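Local coordinates for lumazine protein (Photobacterium kishitanii, PDB 3A35) that binds a lumazine or flavin chromophore, here riboflavin, and probably acts as an antenna that shifts the bioluminescence of bacterial luciferase to shorter wavelength, at residues A[13-24]-A[71-79]; A[32-40]-A[51-59]. One frame throughout, in Å; residues are numbered along the deposited sequence. Where two conformers were deposited one is given.

Interaction 1: A[13-24]-A[71-79]; sequences KKISKNDDTQRH and TFRELEVGN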
loop_
_atom_site.group_PDB
_atom_site.type_symbol
_atom_site.label_atom_id
_atom_site.label_comp_id
_atom_site.label_asym_id
_atom_site.label_seq_id
_atom_site.Cartn_x
_atom_site.Cartn_y
_atom_site.Cartn_z
ATOM N N LYS A 13 -11.258 -10.131 -5.496
ATOM C CA LYS A 13 -12.177 -11.170 -6.056
ATOM C C LYS A 13 -13.471 -10.494 -6.523
ATOM O O LYS A 13 -14.060 -10.913 -7.571
ATOM C CB LYS A 13 -12.411 -12.161 -4.975
ATOM C CG LYS A 13 -13.274 -13.279 -5.454
ATOM C CD LYS A 13 -13.377 -14.482 -4.666
ATOM C CE LYS A 13 -13.725 -15.780 -5.506
ATOM N NZ LYS A 13 -14.114 -16.709 -4.332
ATOM N N LYS A 14 -13.915 -9.442 -5.864
ATOM C CA LYS A 14 -15.241 -8.873 -6.115
ATOM C C LYS A 14 -15.168 -7.376 -5.796
ATOM O O LYS A 14 -14.489 -6.977 -4.850
ATOM C CB LYS A 14 -16.306 -9.411 -5.078
ATOM C CG LYS A 14 -16.548 -10.907 -5.088
ATOM C CD LYS A 14 -17.748 -11.268 -4.150
ATOM C CE LYS A 14 -18.078 -12.778 -4.167
ATOM N NZ LYS A 14 -18.807 -13.145 -2.967
ATOM N N ILE A 15 -15.816 -6.508 -6.566
ATOM C CA ILE A 15 -15.921 -5.083 -6.278
ATOM C C ILE A 15 -17.393 -4.702 -6.466
ATOM O O ILE A 15 -17.966 -4.914 -7.547
ATOM C CB ILE A 15 -15.059 -4.281 -7.115
ATOM C CG1 ILE A 15 -13.587 -4.697 -6.990
ATOM C CG2 ILE A 15 -15.266 -2.715 -6.882
ATOM C CD1 ILE A 15 -12.791 -4.008 -8.005
ATOM N N SER A 16 -17.970 -4.066 -5.471
ATOM C CA SER A 16 -19.354 -3.484 -5.550
ATOM C C SER A 16 -19.237 -2.037 -5.681
ATOM O O SER A 16 -18.560 -1.393 -4.763
ATOM C CB SER A 16 -20.048 -3.780 -4.235
ATOM O OG SER A 16 -20.303 -5.176 -4.012
ATOM N N LYS A 17 -19.759 -1.483 -6.810
ATOM C CA LYS A 17 -19.643 -0.097 -7.005
ATOM C C LYS A 17 -20.804 0.652 -6.431
ATOM O O LYS A 17 -21.894 0.657 -7.081
ATOM C CB LYS A 17 -19.543 0.089 -8.500
ATOM C CG LYS A 17 -18.345 -0.795 -9.109
ATOM C CD LYS A 17 -17.528 -0.005 -10.080
ATOM C CE LYS A 17 -16.029 -0.447 -9.950
ATOM N NZ LYS A 17 -15.561 -0.396 -8.509
ATOM N N ASN A 18 -20.608 1.424 -5.353
ATOM C CA ASN A 18 -21.684 2.109 -4.725
ATOM C C ASN A 18 -21.479 3.559 -4.782
ATOM O O ASN A 18 -21.856 4.247 -3.850
ATOM C CB ASN A 18 -21.865 1.725 -3.260
ATOM C CG ASN A 18 -21.937 0.205 -3.029
ATOM O OD1 ASN A 18 -22.916 -0.425 -3.443
ATOM N ND2 ASN A 18 -20.935 -0.378 -2.250
ATOM N N ASP A 19 -20.847 4.017 -5.847
ATOM C CA ASP A 19 -20.637 5.463 -6.104
ATOM C C ASP A 19 -19.678 6.287 -5.120
ATOM O O ASP A 19 -18.491 6.591 -5.458
ATOM C CB ASP A 19 -22.012 6.130 -6.247
ATOM C CG ASP A 19 -21.893 7.547 -6.818
ATOM O OD1 ASP A 19 -22.942 8.128 -7.188
ATOM O OD2 ASP A 19 -20.725 8.055 -6.901
ATOM N N ASP A 20 -20.138 6.695 -3.949
ATOM C CA ASP A 20 -19.135 7.282 -3.054
ATOM C C ASP A 20 -18.617 6.217 -2.069
ATOM O O ASP A 20 -17.944 6.511 -1.063
ATOM C CB ASP A 20 -19.641 8.581 -2.381
ATOM C CG ASP A 20 -20.876 8.347 -1.557
ATOM O OD1 ASP A 20 -21.400 7.173 -1.599
ATOM O OD2 ASP A 20 -21.318 9.307 -0.861
ATOM N N THR A 21 -18.868 4.948 -2.348
ATOM C CA THR A 21 -18.267 3.910 -1.490
ATOM C C THR A 21 -18.074 2.761 -2.462
ATOM O O THR A 21 -18.756 2.665 -3.563
ATOM C CB THR A 21 -19.126 3.545 -0.277
ATOM O OG1 THR A 21 -18.612 2.534 0.629
ATOM C CG2 THR A 21 -20.495 3.148 -0.621
ATOM N N GLN A 22 -17.184 1.851 -2.066
ATOM C CA GLN A 22 -17.089 0.567 -2.763
ATOM C C GLN A 22 -16.872 -0.505 -1.764
ATOM O O GLN A 22 -16.127 -0.308 -0.773
ATOM C CB GLN A 22 -15.930 0.540 -3.731
ATOM C CG GLN A 22 -16.117 1.486 -4.897
ATOM C CD GLN A 22 -15.007 1.498 -5.890
ATOM O OE1 GLN A 22 -14.000 0.798 -5.742
ATOM N NE2 GLN A 22 -15.200 2.172 -7.032
ATOM N N ARG A 23 -17.340 -1.715 -2.011
ATOM C CA ARG A 23 -16.997 -2.861 -1.170
ATOM C C ARG A 23 -16.139 -3.794 -1.968
ATOM O O ARG A 23 -16.531 -4.235 -3.072
ATOM C CB ARG A 23 -18.267 -3.571 -0.603
ATOM C CG ARG A 23 -17.922 -4.862 0.107
ATOM C CD ARG A 23 -19.075 -5.437 0.904
ATOM N NE ARG A 23 -19.493 -4.484 1.943
ATOM C CZ ARG A 23 -20.560 -4.729 2.726
ATOM N NH1 ARG A 23 -21.301 -5.811 2.507
ATOM N NH2 ARG A 23 -20.935 -3.789 3.576
ATOM N N HIS A 24 -14.933 -4.066 -1.443
ATOM C CA HIS A 24 -14.026 -4.934 -2.097
ATOM C C HIS A 24 -13.903 -6.249 -1.305
ATOM O O HIS A 24 -13.665 -6.224 -0.044
ATOM C CB HIS A 24 -12.624 -4.338 -2.147
ATOM C CG HIS A 24 -12.503 -3.200 -3.090
ATOM N ND1 HIS A 24 -11.363 -2.895 -3.765
ATOM C CD2 HIS A 24 -13.441 -2.305 -3.527
ATOM C CE1 HIS A 24 -11.544 -1.837 -4.543
ATOM N NE2 HIS A 24 -12.814 -1.421 -4.399
ATOM N N THR A 71 -6.024 4.608 -4.176
ATOM C CA THR A 71 -6.238 3.987 -5.495
ATOM C C THR A 71 -7.434 3.106 -5.576
ATOM O O THR A 71 -7.738 2.567 -6.702
ATOM C CB THR A 71 -4.932 3.288 -5.910
ATOM O OG1 THR A 71 -4.732 2.277 -4.942
ATOM C CG2 THR A 71 -3.793 4.250 -5.947
ATOM N N PHE A 72 -8.084 2.776 -4.436
ATOM C CA PHE A 72 -9.105 1.717 -4.487
ATOM C C PHE A 72 -10.214 1.913 -5.564
ATOM O O PHE A 72 -10.560 0.924 -6.228
ATOM C CB PHE A 72 -9.777 1.596 -3.152
ATOM C CG PHE A 72 -8.873 1.010 -2.094
ATOM C CD1 PHE A 72 -8.582 -0.337 -2.116
ATOM C CD2 PHE A 72 -8.282 1.809 -1.141
ATOM C CE1 PHE A 72 -7.742 -0.870 -1.096
ATOM C CE2 PHE A 72 -7.442 1.278 -0.148
ATOM C CZ PHE A 72 -7.146 -0.045 -0.145
ATOM N N ARG A 73 -10.549 3.164 -5.815
ATOM C CA ARG A 73 -11.716 3.483 -6.663
ATOM C C ARG A 73 -11.455 2.900 -7.999
ATOM O O ARG A 73 -12.471 2.420 -8.654
ATOM C CB ARG A 73 -11.874 5.012 -6.650
ATOM C CG ARG A 73 -13.046 5.580 -7.558
ATOM C CD ARG A 73 -13.264 7.044 -7.337
ATOM N NE ARG A 73 -12.031 7.845 -7.141
ATOM C CZ ARG A 73 -11.979 8.953 -6.399
ATOM N NH1 ARG A 73 -13.094 9.354 -5.812
ATOM N NH2 ARG A 73 -10.867 9.662 -6.279
ATOM N N GLU A 74 -10.184 2.890 -8.429
ATOM C CA GLU A 74 -9.842 2.440 -9.815
ATOM C C GLU A 74 -9.267 1.104 -9.875
ATOM O O GLU A 74 -8.860 0.688 -10.943
ATOM C CB GLU A 74 -8.800 3.344 -10.416
ATOM C CG GLU A 74 -9.168 4.088 -11.622
ATOM C CD GLU A 74 -9.597 5.406 -11.224
ATOM O OE1 GLU A 74 -10.686 5.402 -10.591
ATOM O OE2 GLU A 74 -8.874 6.416 -11.544
ATOM N N LEU A 75 -9.184 0.371 -8.787
ATOM C CA LEU A 75 -8.674 -0.971 -8.925
ATOM C C LEU A 75 -9.751 -1.893 -9.569
ATOM O O LEU A 75 -10.934 -1.588 -9.641
ATOM C CB LEU A 75 -8.234 -1.530 -7.522
ATOM C CG LEU A 75 -7.125 -0.739 -6.783
ATOM C CD1 LEU A 75 -6.908 -1.463 -5.449
ATOM C CD2 LEU A 75 -5.953 -0.706 -7.599
ATOM N N GLU A 76 -9.249 -3.053 -9.991
ATOM C CA GLU A 76 -10.013 -4.025 -10.763
ATOM C C GLU A 76 -9.926 -5.379 -10.160
ATOM O O GLU A 76 -8.922 -5.793 -9.541
ATOM C CB GLU A 76 -9.386 -4.106 -12.192
ATOM C CG GLU A 76 -9.460 -2.730 -12.943
ATOM C CD GLU A 76 -10.866 -2.309 -13.364
ATOM O OE1 GLU A 76 -10.908 -1.158 -13.883
ATOM O OE2 GLU A 76 -11.901 -3.040 -13.193
ATOM N N VAL A 77 -10.914 -6.209 -10.468
ATOM C CA VAL A 77 -10.901 -7.572 -10.092
ATOM C C VAL A 77 -9.598 -8.236 -10.605
ATOM O O VAL A 77 -9.262 -7.977 -11.800
ATOM C CB VAL A 77 -12.193 -8.331 -10.599
ATOM C CG1 VAL A 77 -12.067 -9.779 -10.385
ATOM C CG2 VAL A 77 -13.386 -7.741 -9.868
ATOM N N GLY A 78 -8.951 -9.039 -9.817
ATOM C CA GLY A 78 -7.672 -9.705 -10.106
ATOM C C GLY A 78 -6.430 -8.932 -9.644
ATOM O O GLY A 78 -5.330 -9.550 -9.641
ATOM N N ASN A 79 -6.562 -7.602 -9.373
ATOM C CA ASN A 79 -5.383 -6.861 -8.932
ATOM C C ASN A 79 -4.922 -7.399 -7.552
ATOM O O ASN A 79 -5.673 -7.902 -6.718
ATOM C CB ASN A 79 -5.702 -5.400 -8.766
ATOM C CG ASN A 79 -5.956 -4.663 -10.087
ATOM O OD1 ASN A 79 -5.716 -5.246 -11.260
ATOM N ND2 ASN A 79 -6.361 -3.476 -10.007
HETATM O O HOH W 1 -12.920 -0.441 -8.128
#

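Interaction 2: A[32-40]-A[51-59]; sequences ILESVEKGT and VVRISGDVV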
loop_
_atom_site.group_PDB
_atom_site.type_symbol
_atom_site.label_atom_id
_atom_site.label_comp_id
_atom_site.label_asym_id
_atom_site.label_seq_id
_atom_site.Cartn_x
_atom_site.Cartn_y
_atom_site.Cartn_z
ATOM N N ILE A 32 -2.490 -15.161 6.602
ATOM C CA ILE A 32 -3.048 -13.884 6.995
ATOM C C ILE A 32 -4.515 -14.071 7.257
ATOM O O ILE A 32 -5.032 -13.444 8.170
ATOM C CB ILE A 32 -2.841 -12.810 5.856
ATOM C CG1 ILE A 32 -1.299 -12.765 5.571
ATOM C CG2 ILE A 32 -3.335 -11.390 6.334
ATOM C CD1 ILE A 32 -0.851 -11.825 4.476
ATOM N N LEU A 33 -5.249 -14.791 6.422
ATOM C CA LEU A 33 -6.703 -14.995 6.631
ATOM C C LEU A 33 -7.017 -15.421 8.094
ATOM O O LEU A 33 -7.966 -14.938 8.695
ATOM C CB LEU A 33 -7.156 -16.130 5.678
ATOM C CG LEU A 33 -8.573 -16.515 5.898
ATOM C CD1 LEU A 33 -9.502 -15.371 5.463
ATOM C CD2 LEU A 33 -8.952 -17.810 5.094
ATOM N N GLU A 34 -6.314 -16.389 8.602
ATOM C CA GLU A 34 -6.697 -16.892 9.946
ATOM C C GLU A 34 -6.260 -15.887 11.064
ATOM O O GLU A 34 -6.839 -15.988 12.197
ATOM C CB GLU A 34 -6.102 -18.300 10.144
ATOM C CG GLU A 34 -6.494 -19.272 9.033
ATOM C CD GLU A 34 -7.679 -20.057 9.451
ATOM O OE1 GLU A 34 -8.732 -19.930 8.813
ATOM O OE2 GLU A 34 -7.467 -20.896 10.354
ATOM N N SER A 35 -5.356 -14.903 10.763
ATOM C CA SER A 35 -5.028 -13.873 11.716
ATOM C C SER A 35 -5.996 -12.673 11.736
ATOM O O SER A 35 -5.689 -11.738 12.502
ATOM C CB SER A 35 -3.606 -13.360 11.457
ATOM O OG SER A 35 -3.620 -12.520 10.326
ATOM N N VAL A 36 -7.100 -12.700 10.940
ATOM C CA VAL A 36 -8.002 -11.537 10.961
ATOM C C VAL A 36 -9.435 -11.985 11.251
ATOM O O VAL A 36 -9.795 -13.225 11.159
ATOM C CB VAL A 36 -7.927 -10.700 9.627
ATOM C CG1 VAL A 36 -6.526 -10.207 9.412
ATOM C CG2 VAL A 36 -8.468 -11.448 8.438
ATOM N N GLU A 37 -10.224 -10.984 11.655
ATOM C CA GLU A 37 -11.579 -11.259 12.001
ATOM C C GLU A 37 -12.446 -10.037 11.618
ATOM O O GLU A 37 -11.923 -8.961 11.234
ATOM C CB GLU A 37 -11.688 -11.460 13.510
ATOM C CG GLU A 37 -11.336 -10.487 14.410
ATOM C CD GLU A 37 -11.070 -11.161 15.813
ATOM O OE1 GLU A 37 -11.879 -12.030 16.267
ATOM O OE2 GLU A 37 -10.001 -10.855 16.374
ATOM N N LYS A 38 -13.801 -10.171 11.711
ATOM C CA LYS A 38 -14.600 -8.960 11.624
ATOM C C LYS A 38 -14.156 -7.933 12.560
ATOM O O LYS A 38 -13.958 -8.232 13.723
ATOM C CB LYS A 38 -16.134 -9.120 11.922
ATOM C CG LYS A 38 -16.842 -9.692 10.830
ATOM C CD LYS A 38 -18.559 -9.738 10.926
ATOM C CE LYS A 38 -19.025 -9.658 12.239
ATOM N NZ LYS A 38 -20.551 -10.006 11.898
ATOM N N GLY A 39 -13.996 -6.679 12.074
ATOM C CA GLY A 39 -13.554 -5.609 12.874
ATOM C C GLY A 39 -12.069 -5.363 12.981
ATOM O O GLY A 39 -11.552 -4.367 13.478
ATOM N N THR A 40 -11.237 -6.320 12.460
ATOM C CA THR A 40 -9.816 -6.090 12.347
ATOM C C THR A 40 -9.553 -4.867 11.509
ATOM O O THR A 40 -10.163 -4.667 10.447
ATOM C CB THR A 40 -9.124 -7.234 11.642
ATOM O OG1 THR A 40 -9.168 -8.429 12.472
ATOM C CG2 THR A 40 -7.682 -6.926 11.209
ATOM N N VAL A 51 -12.148 -4.767 8.551
ATOM C CA VAL A 51 -12.854 -5.902 7.922
ATOM C C VAL A 51 -14.354 -5.866 8.242
ATOM O O VAL A 51 -14.688 -5.765 9.459
ATOM C CB VAL A 51 -12.216 -7.206 8.431
ATOM C CG1 VAL A 51 -12.989 -8.425 7.962
ATOM C CG2 VAL A 51 -10.724 -7.327 8.081
ATOM N N VAL A 52 -15.161 -6.005 7.211
ATOM C CA VAL A 52 -16.623 -5.976 7.410
ATOM C C VAL A 52 -17.164 -7.415 7.428
ATOM O O VAL A 52 -18.200 -7.601 8.069
ATOM C CB VAL A 52 -17.225 -5.235 6.195
ATOM C CG1 VAL A 52 -18.692 -5.694 5.913
ATOM C CG2 VAL A 52 -16.977 -3.725 6.363
ATOM N N ARG A 53 -16.570 -8.383 6.742
ATOM C CA ARG A 53 -17.210 -9.709 6.626
ATOM C C ARG A 53 -16.079 -10.624 6.193
ATOM O O ARG A 53 -15.177 -10.161 5.446
ATOM C CB ARG A 53 -18.358 -9.703 5.644
ATOM C CG ARG A 53 -18.804 -11.021 5.152
ATOM C CD ARG A 53 -19.741 -10.836 4.067
ATOM N NE ARG A 53 -20.069 -12.159 3.634
ATOM C CZ ARG A 53 -20.319 -12.521 2.385
ATOM N NH1 ARG A 53 -20.305 -11.642 1.373
ATOM N NH2 ARG A 53 -20.692 -13.810 2.222
ATOM N N ILE A 54 -16.087 -11.866 6.548
ATOM C CA ILE A 54 -15.218 -12.903 5.987
ATOM C C ILE A 54 -16.023 -14.104 5.560
ATOM O O ILE A 54 -16.870 -14.613 6.336
ATOM C CB ILE A 54 -14.189 -13.282 6.938
ATOM C CG1 ILE A 54 -13.331 -12.095 7.362
ATOM C CG2 ILE A 54 -13.373 -14.399 6.305
ATOM C CD1 ILE A 54 -12.365 -12.491 8.551
ATOM N N SER A 55 -15.795 -14.505 4.324
ATOM C CA SER A 55 -16.556 -15.702 3.864
ATOM C C SER A 55 -15.476 -16.591 3.213
ATOM O O SER A 55 -14.942 -16.201 2.123
ATOM C CB SER A 55 -17.586 -15.227 2.914
ATOM O OG SER A 55 -18.293 -16.385 2.365
ATOM N N GLY A 56 -15.179 -17.744 3.855
ATOM C CA GLY A 56 -14.150 -18.569 3.292
ATOM C C GLY A 56 -12.840 -17.803 3.307
ATOM O O GLY A 56 -12.518 -17.343 4.376
ATOM N N ASP A 57 -12.169 -17.694 2.163
ATOM C CA ASP A 57 -10.884 -16.984 2.162
ATOM C C ASP A 57 -11.070 -15.542 1.612
ATOM O O ASP A 57 -10.092 -14.912 1.288
ATOM C CB ASP A 57 -9.830 -17.726 1.352
ATOM C CG ASP A 57 -10.207 -17.975 -0.069
ATOM O OD1 ASP A 57 -11.278 -17.622 -0.496
ATOM O OD2 ASP A 57 -9.307 -18.629 -0.724
ATOM N N VAL A 58 -12.330 -15.055 1.497
ATOM C CA VAL A 58 -12.599 -13.716 0.962
ATOM C C VAL A 58 -12.892 -12.787 2.157
ATOM O O VAL A 58 -13.845 -13.008 2.932
ATOM C CB VAL A 58 -13.728 -13.699 -0.021
ATOM C CG1 VAL A 58 -13.931 -12.309 -0.643
ATOM C CG2 VAL A 58 -13.475 -14.754 -1.157
ATOM N N VAL A 59 -12.067 -11.726 2.234
ATOM C CA VAL A 59 -12.207 -10.752 3.287
ATOM C C VAL A 59 -12.680 -9.483 2.678
ATOM O O VAL A 59 -12.160 -8.995 1.671
ATOM C CB VAL A 59 -10.795 -10.556 3.911
ATOM C CG1 VAL A 59 -10.882 -9.525 5.048
ATOM C CG2 VAL A 59 -10.258 -11.878 4.524
#

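Interaction 1: A[13-24]-A[71-79]
Gln-22 OE1 takes a bond from His-24 NE2 at 2.9 Å, almost straight and within both the imidazole and the carbonyl plane, and also meets water 1, which leads across to Leu-75 O in the loop. This water lies 2.7 Å from Leu-75 O and probably shares its protons between the two oxygens. The other arm of the amide, Gln-22 NE2, reaches a lone pair of Arg-73 O at 3.2 Å (153° at the hydrogen), so the His-24 and Arg-73 bonds together fix the flip of the amide. Residues 13-17 and 22-24 belong to the first hairpin of the N-terminal six-stranded antiparallel barrel, and the short 3-10 segment around Arg-73 with the loop after it runs along the hairpin face that carries Ile-15, Gln-22 and His-24. Ile-15 CG1 lies over one face of the His-24 ring, and Phe-72 brings its edge toward the imidazole in an offset edge-to-face pair, planes at 81°. Phe-72 O sits in the ring plane, 3.4 Å from His-24 CE1. With CG1 beside its backbone N (chi1 -57°), Ile-15 carries CD1 to 3.5 Å from Leu-75 O. Farther along, Val-77 lays CG1 3.6 Å from Lys-13 O, next to the classic bulge where Lys-13 and Lys-14 both face Gly-25.

Interaction 2: A[32-40]-A[51-59]
Val-51 and the turn 37-40 hold each other through two backbone bonds, Val-51 N to Thr-40 O at 2.7 Å and Gly-39 N to Val-51 O at 2.9 Å. The isopropyl group of Val-51 fits into this turn: CB comes within 3.3 Å of Glu-37 O, and chi1 173° sets CG1 anti to the backbone N, against the same carbonyl, and leaves CG2 beside that N, where it packs toward Thr-40 O and CB. The turn itself is of type II, with Gly-39 at positive phi. Thr-40 places OG1 beside its own N (chi1 -68°), where it accepts from Glu-37 N and ties the turn across its base. Lys-38 lies alongside the strand, its CD 3.6 Å from Val-52 O. In the N-terminal antiparallel barrel of the lumazine-binding fold, the short helix 30-34 and the loop after it cover the hairpin made by strands 47-55 and 58-63, whose type II' turn spans Ser-55 to Val-58. Leu-33 points its branched end into that hairpin: CD1 meets Val-59 CG2 at 3.7 Å and also Ile-54 CG2, whereas CD2 rests on the turn, 3.6 Å from Asp-57 CA and close to Gly-56 O. Ile-54 CD1 reaches Val-36 O and Glu-37 CA, each at 3.7 Å. Val-36 crosses it at about a right angle, its CG2 4.0 Å from Ile-54 CD1, while Val-85 covers Val-36 from outside the two segments.

In the fold
From the N terminus, strand 8-17 turns back into strand 22-27, and the chain goes on through helix 30-34 to the loop 35-40. Interaction 2 closes the shorter loop, joining 32-40 to the hairpin 51-59 after strand 41-44 and the first residues of strand 47-55. The chain then follows strand 58-63 to the loop 71-79, where interaction 1 closes the longer circuit back onto the first hairpin; interaction 2 lies wholly within it. Their centres are about 17 Å apart, yet they share the sheet in which strands 22-27 and 58-63 are neighbours: Lys-13 of strand 8-17 packs on Val-58 of strand 58-63, and Arg-23 of strand 22-27 on Val-52 of strand 47-55. Both contacts thus belong to the riboflavin-binding N-terminal barrel.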